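PDB 6IDR: MATE family efflux transporter from Vibrio cholerae, which probably exports drugs and other compounds across the cell membrane, as expected of a multidrug and toxic compound extrusion (MATE) family transporter. Local coordinates for residues A87-G92 / W221-I226. Sequence-based numbering, arbitrary orientation.
Sequences AKQLGG and WQDLNI. With OLC ((2R)-2,3-dihydroxypropyl (9Z)-octadec-9-enoate), chain C.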
loop_
_atom_site.group_PDB
_atom_site.type_symbol
_atom_site.label_atom_id
_atom_site.label_comp_id
_atom_site.label_asym_id
_atom_site.label_seq_id
_atom_site.Cartn_x
_atom_site.Cartn_y
_atom_site.Cartn_z
ATOM N N ALA A 87 -0.877 18.604 -17.461
ATOM C CA ALA A 87 -1.108 17.294 -16.869
ATOM C C ALA A 87 -0.266 16.219 -17.546
ATOM O O ALA A 87 0.335 15.379 -16.876
ATOM C CB ALA A 87 -2.585 16.935 -16.943
ATOM N N LYS A 88 -0.224 16.247 -18.875
ATOM C CA LYS A 88 0.508 15.234 -19.628
ATOM C C LYS A 88 2.013 15.480 -19.569
ATOM O O LYS A 88 2.805 14.551 -19.716
ATOM C CB LYS A 88 0.031 15.189 -21.082
ATOM C CG LYS A 88 0.345 16.424 -21.901
ATOM C CD LYS A 88 -0.053 16.211 -23.353
ATOM C CE LYS A 88 0.375 17.373 -24.229
ATOM N NZ LYS A 88 0.091 17.101 -25.666
ATOM N N GLN A 89 2.399 16.735 -19.358
ATOM C CA GLN A 89 3.798 17.079 -19.130
ATOM C C GLN A 89 4.248 16.529 -17.781
ATOM O O GLN A 89 5.378 16.061 -17.633
ATOM C CB GLN A 89 4.007 18.595 -19.181
ATOM C CG GLN A 89 3.956 19.199 -20.577
ATOM C CD GLN A 89 3.950 20.717 -20.556
ATOM O OE1 GLN A 89 3.508 21.333 -19.586
ATOM N NE2 GLN A 89 4.446 21.327 -21.626
ATOM N N LEU A 90 3.350 16.594 -16.802
ATOM C CA LEU A 90 3.612 16.066 -15.469
ATOM C C LEU A 90 3.811 14.559 -15.504
ATOM O O LEU A 90 4.705 14.028 -14.847
ATOM C CB LEU A 90 2.467 16.416 -14.517
ATOM C CG LEU A 90 2.680 17.614 -13.590
ATOM C CD1 LEU A 90 1.419 17.890 -12.791
ATOM C CD2 LEU A 90 3.857 17.358 -12.664
ATOM N N GLY A 91 2.970 13.875 -16.273
ATOM C CA GLY A 91 3.065 12.435 -16.422
ATOM C C GLY A 91 4.412 12.001 -16.967
ATOM O O GLY A 91 5.004 11.040 -16.479
ATOM N N GLY A 92 4.897 12.716 -17.977
ATOM C CA GLY A 92 6.194 12.422 -18.558
ATOM C C GLY A 92 7.324 12.682 -17.582
ATOM O O GLY A 92 8.274 11.904 -17.494
ATOM N N TRP A 221 8.798 19.783 -22.847
ATOM C CA TRP A 221 8.745 20.602 -21.636
ATOM C C TRP A 221 9.257 22.024 -21.854
ATOM O O TRP A 221 9.905 22.597 -20.976
ATOM C CB TRP A 221 9.553 19.938 -20.514
ATOM C CG TRP A 221 9.150 18.522 -20.218
ATOM C CD1 TRP A 221 7.963 17.922 -20.528
ATOM C CD2 TRP A 221 9.944 17.523 -19.563
ATOM N NE1 TRP A 221 7.967 16.616 -20.103
ATOM C CE2 TRP A 221 9.172 16.346 -19.508
ATOM C CE3 TRP A 221 11.231 17.512 -19.018
ATOM C CZ2 TRP A 221 9.645 15.169 -18.930
ATOM C CZ3 TRP A 221 11.698 16.343 -18.443
ATOM C CH2 TRP A 221 10.906 15.188 -18.403
ATOM N N GLN A 222 8.967 22.591 -23.021
ATOM C CA GLN A 222 9.377 23.958 -23.322
ATOM C C GLN A 222 8.682 24.946 -22.388
ATOM O O GLN A 222 9.329 25.777 -21.752
ATOM C CB GLN A 222 9.072 24.308 -24.782
ATOM C CG GLN A 222 9.734 23.397 -25.811
ATOM C CD GLN A 222 8.909 22.163 -26.128
ATOM O OE1 GLN A 222 7.949 21.846 -25.427
ATOM N NE2 GLN A 222 9.278 21.463 -27.196
ATOM N N ASP A 223 7.360 24.836 -22.305
ATOM C CA ASP A 223 6.555 25.734 -21.481
ATOM C C ASP A 223 6.241 25.131 -20.115
ATOM O O ASP A 223 5.368 25.620 -19.399
ATOM C CB ASP A 223 5.252 26.087 -22.204
ATOM C CG ASP A 223 4.449 24.859 -22.583
ATOM O OD1 ASP A 223 5.036 23.757 -22.626
ATOM O OD2 ASP A 223 3.236 24.995 -22.846
ATOM N N LEU A 224 6.953 24.066 -19.762
ATOM C CA LEU A 224 6.755 23.407 -18.477
ATOM C C LEU A 224 7.747 23.904 -17.429
ATOM O O LEU A 224 8.957 23.759 -17.593
ATOM C CB LEU A 224 6.886 21.889 -18.624
ATOM C CG LEU A 224 6.879 21.112 -17.305
ATOM C CD1 LEU A 224 5.539 21.265 -16.600
ATOM C CD2 LEU A 224 7.213 19.643 -17.522
ATOM N N ASN A 225 7.227 24.489 -16.355
ATOM C CA ASN A 225 8.060 24.892 -15.228
ATOM C C ASN A 225 8.428 23.666 -14.397
ATOM O O ASN A 225 7.637 23.198 -13.578
ATOM C CB ASN A 225 7.339 25.933 -14.367
ATOM C CG ASN A 225 8.269 26.643 -13.397
ATOM O OD1 ASN A 225 9.287 26.096 -12.973
ATOM N ND2 ASN A 225 7.915 27.872 -13.037
ATOM N N ILE A 226 9.632 23.150 -14.619
ATOM C CA ILE A 226 10.067 21.904 -13.999
ATOM C C ILE A 226 10.238 22.021 -12.484
ATOM O O ILE A 226 9.742 21.181 -11.732
ATOM C CB ILE A 226 11.392 21.417 -14.618
ATOM C CG1 ILE A 226 11.206 21.135 -16.111
ATOM C CG2 ILE A 226 11.900 20.177 -13.898
ATOM C CD1 ILE A 226 12.443 20.589 -16.790
HETATM C C18 OLC C . 16.313 11.195 -19.498
HETATM C C17 OLC C . 15.981 12.050 -20.701
HETATM C C11 OLC C . 13.294 17.246 -23.210
HETATM C C16 OLC C . 15.360 13.353 -20.244
HETATM C C12 OLC C . 12.956 15.772 -23.169
HETATM C C15 OLC C . 14.881 14.131 -21.451
HETATM C C13 OLC C . 12.742 15.341 -21.736
HETATM C C14 OLC C . 14.064 15.323 -20.999
#
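The indole of W221 meets G92 with an edge: CZ2 of W221 lies 3.7 Å from C of G92, near the ring plane. Over one face runs the acyl chain of the monoolein molecule OLC, with C13 3.6 Å from CZ3 of W221 and displaced toward the rim of the ring. L224 comes up against the opposite face with CD2, also toward the rim, so the indole is layered between lipid and leucine. NE1 of W221 lies 3.6 Å from the backbone O of Q89, approached obliquely, but the hydrogen bond of this N-H goes to the carbonyl of S218. The other flat groups are the amide of Q89 and the carboxylate of D223, turned 78° against each other. NE2 of Q89 donates to OD1 of D223 over 2.7 Å; the acceptor sits in the amide plane, whereas the donor reaches the carboxylate from its syn side but 33° out of plane, and the bond is noticeably bent.

All this happens in a MATE transporter, an almost wholly helical membrane protein, where the connection between helices 190-213 and 226-259 folds over the first turns of helix 84-111. The centre of the contact lies about 27 Å from the centre of the chain. N225 caps the start of helix 226-259 through its side chain.

Q89 is extended beyond CG, which carries its amide out to the connection; there NE2 also bonds to the carbonyl of Q220, giving this nitrogen two acceptors. L224 runs alongside Q89 in the opposite sense. With CG anti to the backbone N (chi1 172°), its methyls reach back to the glutamine, CD2 of L224 standing 3.8 Å from CB of Q89, while OE1 of Q89 rests 3.6 Å from CB of L224.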